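Local coordinates for protein tryptophan halogenase (Shewanella frigidimarina, PDB 2PYX) that probably works as a flavin-dependent halogenase, a FAD-binding member of the monooxygenase-like tryptophan halogenase family, at residues E60-T69 and E361-E369. Residues are numbered along the deposited sequence; the frame is centred on the assembly and turned at random.
Sequences EGTWPSMRST and EASALALIE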
ATOM      1  N   GLU A  60       1.586   7.579  -6.429  1.00 13.00           N
ATOM      2  CA  GLU A  60       1.585   6.428  -5.556  1.00 14.80           C
ATOM      3  C   GLU A  60       0.187   6.225  -5.016  1.00 12.49           C
ATOM      4  O   GLU A  60      -0.564   7.199  -4.894  1.00 14.03           O
ATOM      5  CB  GLU A  60       2.537   6.674  -4.387  1.00 16.66           C
ATOM      6  CG  GLU A  60       2.818   5.429  -3.606  1.00 25.04           C
ATOM      7  CD  GLU A  60       4.031   5.559  -2.697  1.00 30.58           C
ATOM      8  OE1 GLU A  60       4.646   6.636  -2.705  1.00 22.26           O
ATOM      9  OE2 GLU A  60       4.368   4.571  -1.999  1.00 23.01           O
ATOM     10  N   GLY A  61      -0.178   4.966  -4.766  1.00 12.06           N
ATOM     11  CA  GLY A  61      -1.448   4.616  -4.165  1.00 11.95           C
ATOM     12  C   GLY A  61      -1.356   4.272  -2.681  1.00 12.12           C
ATOM     13  O   GLY A  61      -0.309   3.854  -2.151  1.00 11.67           O
ATOM     14  N   THR A  62      -2.505   4.388  -2.022  1.00 11.91           N
ATOM     15  CA  THR A  62      -2.656   4.041  -0.612  1.00 12.03           C
ATOM     16  C   THR A  62      -3.790   3.068  -0.402  1.00 13.53           C
ATOM     17  O   THR A  62      -4.545   2.748  -1.315  1.00 14.04           O
ATOM     18  CB  THR A  62      -2.917   5.271   0.274  1.00 12.63           C
ATOM     19  OG1 THR A  62      -4.311   5.570   0.333  1.00 11.79           O
ATOM     20  CG2 THR A  62      -2.185   6.461  -0.204  1.00 14.03           C
ATOM     21  N   TRP A  63      -3.873   2.594   0.834  1.00 11.59           N
ATOM     22  CA  TRP A  63      -4.997   1.788   1.311  0.50 10.57           C
ATOM     23  C   TRP A  63      -5.923   2.748   2.085  1.00 10.23           C
ATOM     24  O   TRP A  63      -5.566   3.895   2.356  1.00 10.13           O
ATOM     25  CB  TRP A  63      -4.524   0.548   2.142  0.50 11.46           C
ATOM     26  CG  TRP A  63      -4.122  -0.609   1.242  0.50  9.44           C
ATOM     27  CD1 TRP A  63      -3.023  -0.663   0.427  0.50 11.56           C
ATOM     28  CD2 TRP A  63      -4.843  -1.835   1.017  0.50  9.89           C
ATOM     29  NE1 TRP A  63      -3.010  -1.847  -0.270  0.50  6.97           N
ATOM     30  CE2 TRP A  63      -4.107  -2.586   0.075  0.50  9.00           C
ATOM     31  CE3 TRP A  63      -6.021  -2.379   1.528  0.50 10.81           C
ATOM     32  CZ2 TRP A  63      -4.545  -3.818  -0.396  0.50 14.06           C
ATOM     33  CZ3 TRP A  63      -6.424  -3.608   1.093  0.50 10.59           C
ATOM     34  CH2 TRP A  63      -5.700  -4.320   0.153  0.50 12.45           C
ATOM     35  N   PRO A  64      -7.106   2.263   2.446  1.00  9.61           N
ATOM     36  CA  PRO A  64      -8.006   3.099   3.223  1.00 11.11           C
ATOM     37  C   PRO A  64      -7.493   3.516   4.584  1.00 10.17           C
ATOM     38  O   PRO A  64      -8.000   4.490   5.133  1.00 11.33           O
ATOM     39  CB  PRO A  64      -9.245   2.226   3.364  1.00 11.80           C
ATOM     40  CG  PRO A  64      -9.218   1.295   2.178  1.00 11.95           C
ATOM     41  CD  PRO A  64      -7.742   1.010   1.996  1.00 12.06           C
ATOM     42  N   SER A  65      -6.505   2.797   5.104  1.00  9.34           N
ATOM     43  CA  SER A  65      -5.830   3.177   6.339  1.00  9.34           C
ATOM     44  C   SER A  65      -5.337   4.626   6.317  1.00 10.23           C
ATOM     45  O   SER A  65      -5.287   5.289   7.370  1.00 11.02           O
ATOM     46  CB  SER A  65      -4.659   2.235   6.573  1.00 11.30           C
ATOM     47  OG  SER A  65      -3.846   2.154   5.411  1.00 13.87           O
HETATM   48  N   MSE A  66      -5.033   5.148   5.126  1.00 10.18           N
HETATM   49  CA  MSE A  66      -4.460   6.475   5.019  1.00  9.39           C
HETATM   50  C   MSE A  66      -5.449   7.531   5.489  1.00  9.79           C
HETATM   51  O   MSE A  66      -5.046   8.571   6.003  1.00 10.92           O
HETATM   52  CB  MSE A  66      -4.019   6.764   3.600  1.00 11.76           C
HETATM   53  CG  MSE A  66      -3.207   8.040   3.461  1.00 12.34           C
HETATM   54 SE   MSE A  66      -1.601   8.168   4.579  0.75 12.10          SE
HETATM   55  CE  MSE A  66      -0.492   6.959   3.576  1.00 13.50           C
ATOM     56  N   ARG A  67      -6.742   7.259   5.341  1.00 10.90           N
ATOM     57  CA  ARG A  67      -7.738   8.193   5.905  1.00 10.92           C
ATOM     58  C   ARG A  67      -7.543   8.362   7.411  1.00 12.36           C
ATOM     59  O   ARG A  67      -7.573   9.499   7.942  1.00 12.15           O
ATOM     60  CB  ARG A  67      -9.169   7.731   5.598  1.00 11.25           C
ATOM     61  CG  ARG A  67      -9.552   7.673   4.130  1.00 10.62           C
ATOM     62  CD  ARG A  67     -11.018   7.240   3.903  1.00 11.31           C
ATOM     63  NE  ARG A  67     -11.220   5.875   4.353  1.00 11.84           N
ATOM     64  CZ  ARG A  67     -11.665   5.517   5.553  1.00 14.72           C
ATOM     65  NH1 ARG A  67     -12.053   6.427   6.422  1.00 13.44           N
ATOM     66  NH2 ARG A  67     -11.744   4.234   5.866  1.00 16.30           N
ATOM     67  N   SER A  68      -7.298   7.235   8.084  1.00 10.01           N
ATOM     68  CA  SER A  68      -7.071   7.240   9.527  0.50 10.04           C
ATOM     69  C   SER A  68      -5.745   7.890   9.894  1.00 11.52           C
ATOM     70  O   SER A  68      -5.690   8.676  10.810  1.00 11.83           O
ATOM     71  CB  SER A  68      -7.164   5.836  10.111  0.50 11.48           C
ATOM     72  OG  SER A  68      -6.844   5.861  11.485  0.50 10.62           O
ATOM     73  N   THR A  69      -4.687   7.551   9.156  1.00 10.02           N
ATOM     74  CA  THR A  69      -3.389   8.177   9.399  1.00 10.57           C
ATOM     75  C   THR A  69      -3.472   9.694   9.289  1.00 10.23           C
ATOM     76  O   THR A  69      -2.968  10.424  10.150  1.00 11.85           O
ATOM     77  CB  THR A  69      -2.382   7.594   8.413  1.00 13.54           C
ATOM     78  OG1 THR A  69      -2.219   6.226   8.702  1.00 11.89           O
ATOM     79  CG2 THR A  69      -1.043   8.245   8.503  1.00 11.81           C
ATOM     80  N   GLU A 361      -0.516  -4.297  -5.391  1.00 12.07           N
ATOM     81  CA  GLU A 361      -1.325  -4.144  -4.189  1.00 10.10           C
ATOM     82  C   GLU A 361      -0.825  -3.047  -3.241  1.00 11.20           C
ATOM     83  O   GLU A 361      -1.302  -2.982  -2.089  1.00 11.77           O
ATOM     84  CB  GLU A 361      -1.552  -5.458  -3.444  1.00  9.43           C
ATOM     85  CG  GLU A 361      -2.320  -6.471  -4.269  1.00 10.28           C
ATOM     86  CD  GLU A 361      -3.794  -6.153  -4.420  1.00 11.20           C
ATOM     87  OE1 GLU A 361      -4.289  -5.213  -3.752  1.00 11.84           O
ATOM     88  OE2 GLU A 361      -4.451  -6.848  -5.210  1.00 10.57           O
ATOM     89  N   ALA A 362       0.100  -2.198  -3.688  1.00  9.12           N
ATOM     90  CA  ALA A 362       0.434  -0.967  -2.983  1.00 11.13           C
ATOM     91  C   ALA A 362       0.765  -1.208  -1.500  1.00 11.17           C
ATOM     92  O   ALA A 362       0.163  -0.623  -0.594  1.00 13.85           O
ATOM     93  CB  ALA A 362      -0.697   0.085  -3.180  1.00 13.58           C
ATOM     94  N   SER A 363       1.759  -2.033  -1.241  1.00 10.41           N
ATOM     95  CA  SER A 363       2.120  -2.345   0.130  1.00 11.21           C
ATOM     96  C   SER A 363       2.976  -1.289   0.778  1.00 11.37           C
ATOM     97  O   SER A 363       3.069  -1.237   2.001  1.00 10.67           O
ATOM     98  CB  SER A 363       2.802  -3.718   0.230  1.00 12.24           C
ATOM     99  OG  SER A 363       4.023  -3.749  -0.468  1.00 13.52           O
ATOM    100  N   ALA A 364       3.573  -0.401   0.000  1.00 10.42           N
ATOM    101  CA  ALA A 364       4.650   0.449   0.558  1.00  9.83           C
ATOM    102  C   ALA A 364       4.160   1.428   1.629  1.00 10.27           C
ATOM    103  O   ALA A 364       4.702   1.449   2.751  1.00 10.24           O
ATOM    104  CB  ALA A 364       5.401   1.168  -0.526  1.00 10.42           C
ATOM    105  N   LEU A 365       3.182   2.276   1.287  1.00 10.01           N
ATOM    106  CA  LEU A 365       2.677   3.217   2.322  1.00  9.30           C
ATOM    107  C   LEU A 365       1.936   2.476   3.448  1.00 10.95           C
ATOM    108  O   LEU A 365       1.994   2.877   4.612  1.00 10.44           O
ATOM    109  CB  LEU A 365       1.803   4.299   1.706  1.00 10.85           C
ATOM    110  CG  LEU A 365       2.598   5.401   1.005  1.00 11.34           C
ATOM    111  CD1 LEU A 365       1.663   6.273   0.160  1.00 12.32           C
ATOM    112  CD2 LEU A 365       3.345   6.247   2.020  1.00 14.35           C
ATOM    113  N   ALA A 366       1.239   1.393   3.117  1.00 10.47           N
ATOM    114  CA  ALA A 366       0.555   0.581   4.154  1.00 10.08           C
ATOM    115  C   ALA A 366       1.531   0.087   5.211  1.00  8.86           C
ATOM    116  O   ALA A 366       1.212   0.076   6.406  1.00 10.89           O
ATOM    117  CB  ALA A 366      -0.115  -0.604   3.493  1.00 12.93           C
ATOM    118  N   LEU A 367       2.708  -0.370   4.790  1.00  9.71           N
ATOM    119  CA  LEU A 367       3.730  -0.851   5.747  1.00  9.70           C
ATOM    120  C   LEU A 367       4.304   0.307   6.575  1.00 10.59           C
ATOM    121  O   LEU A 367       4.575   0.136   7.764  1.00  9.18           O
ATOM    122  CB  LEU A 367       4.846  -1.585   5.034  1.00 10.33           C
ATOM    123  CG  LEU A 367       4.505  -2.991   4.546  1.00  9.98           C
ATOM    124  CD1 LEU A 367       5.532  -3.482   3.511  1.00 11.84           C
ATOM    125  CD2 LEU A 367       4.430  -3.901   5.782  1.00 10.86           C
ATOM    126  N   ILE A 368       4.526   1.463   5.953  1.00  7.74           N
ATOM    127  CA  ILE A 368       4.949   2.633   6.694  1.00  8.05           C
ATOM    128  C   ILE A 368       3.925   2.955   7.810  1.00  7.26           C
ATOM    129  O   ILE A 368       4.272   3.157   8.997  1.00  9.26           O
ATOM    130  CB  ILE A 368       5.183   3.830   5.748  1.00  8.36           C
ATOM    131  CG1 ILE A 368       6.480   3.629   4.972  1.00  9.66           C
ATOM    132  CG2 ILE A 368       5.222   5.125   6.521  1.00  9.88           C
ATOM    133  CD1 ILE A 368       6.587   4.543   3.736  1.00 11.17           C
ATOM    134  N   GLU A 369       2.647   3.020   7.436  1.00  8.99           N
ATOM    135  CA  GLU A 369       1.589   3.327   8.404  1.00  8.10           C
ATOM    136  C   GLU A 369       1.558   2.265   9.502  1.00  9.41           C
ATOM    137  O   GLU A 369       1.389   2.600  10.653  1.00  9.55           O
ATOM    138  CB  GLU A 369       0.243   3.334   7.698  1.00 11.17           C
ATOM    139  CG  GLU A 369      -0.020   4.409   6.665  1.00 11.41           C
ATOM    140  CD  GLU A 369      -1.420   4.179   6.116  1.00 14.68           C
ATOM    141  OE1 GLU A 369      -2.369   4.650   6.740  1.00 13.71           O
ATOM    142  OE2 GLU A 369      -1.573   3.466   5.098  1.00 16.22           O
TER
HETATM  143  O   HOH W   1       2.231   2.885  -1.505  1.00 15.99           O
HETATM  144  O   HOH W   2      -0.032   1.802   0.367  1.00 14.23           O
HETATM  145  O   HOH W   3      -1.564   3.043   2.428  1.00 14.63           O
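The carboxylate of E369 is gripped by the hydroxyls of S65 and T69. S65 OG donates to E369 OE2 at 2.6 Å, approaching from the syn side but 30° out of the carboxylate plane, while T69 OG1 takes the anti lone pair of E369 OE1 at 2.5 Å. Water 3 adds a third bond, donating to E369 OE2 and accepting from the backbone N of W63. With an alanine here instead of E369, both hydroxyls and this water would probably lose their shared acceptor.

In the conformer described here, one of two, W63 NE1 donates to E361 O at 2.7 Å, nearly straight (166°), with the oxygen in the indole plane. In that conformer W63 CG lies anti to the carbonyl carbon (chi1 -82°), which turns the pyrrole edge to the E361-A362 backbone. Water 1 accepts from L365 N and lies 2.8 Å from both G61 O and E60 OE2; water 2 accepts from A366 N and sits 2.6 Å from A362 O.

L365 CD1 touches T62 CG2 at 3.9 Å, L365 CB meets the selenomethionine methyl, M66 CE, and the E60 carboxylate lies against L365 CG.

The contact thus joins the predicted FAD site, where L365 leans on T17 of helix 16-31, to the predicted tryptophan site at E361, whose OE2 is hydrogen-bonded to H411 of helix 383-413 and to H111. K89 NZ, of the predicted active-site lysine, hydrogen-bonds T62 O, and strand 60-61 pairs antiparallel with strand 169-172.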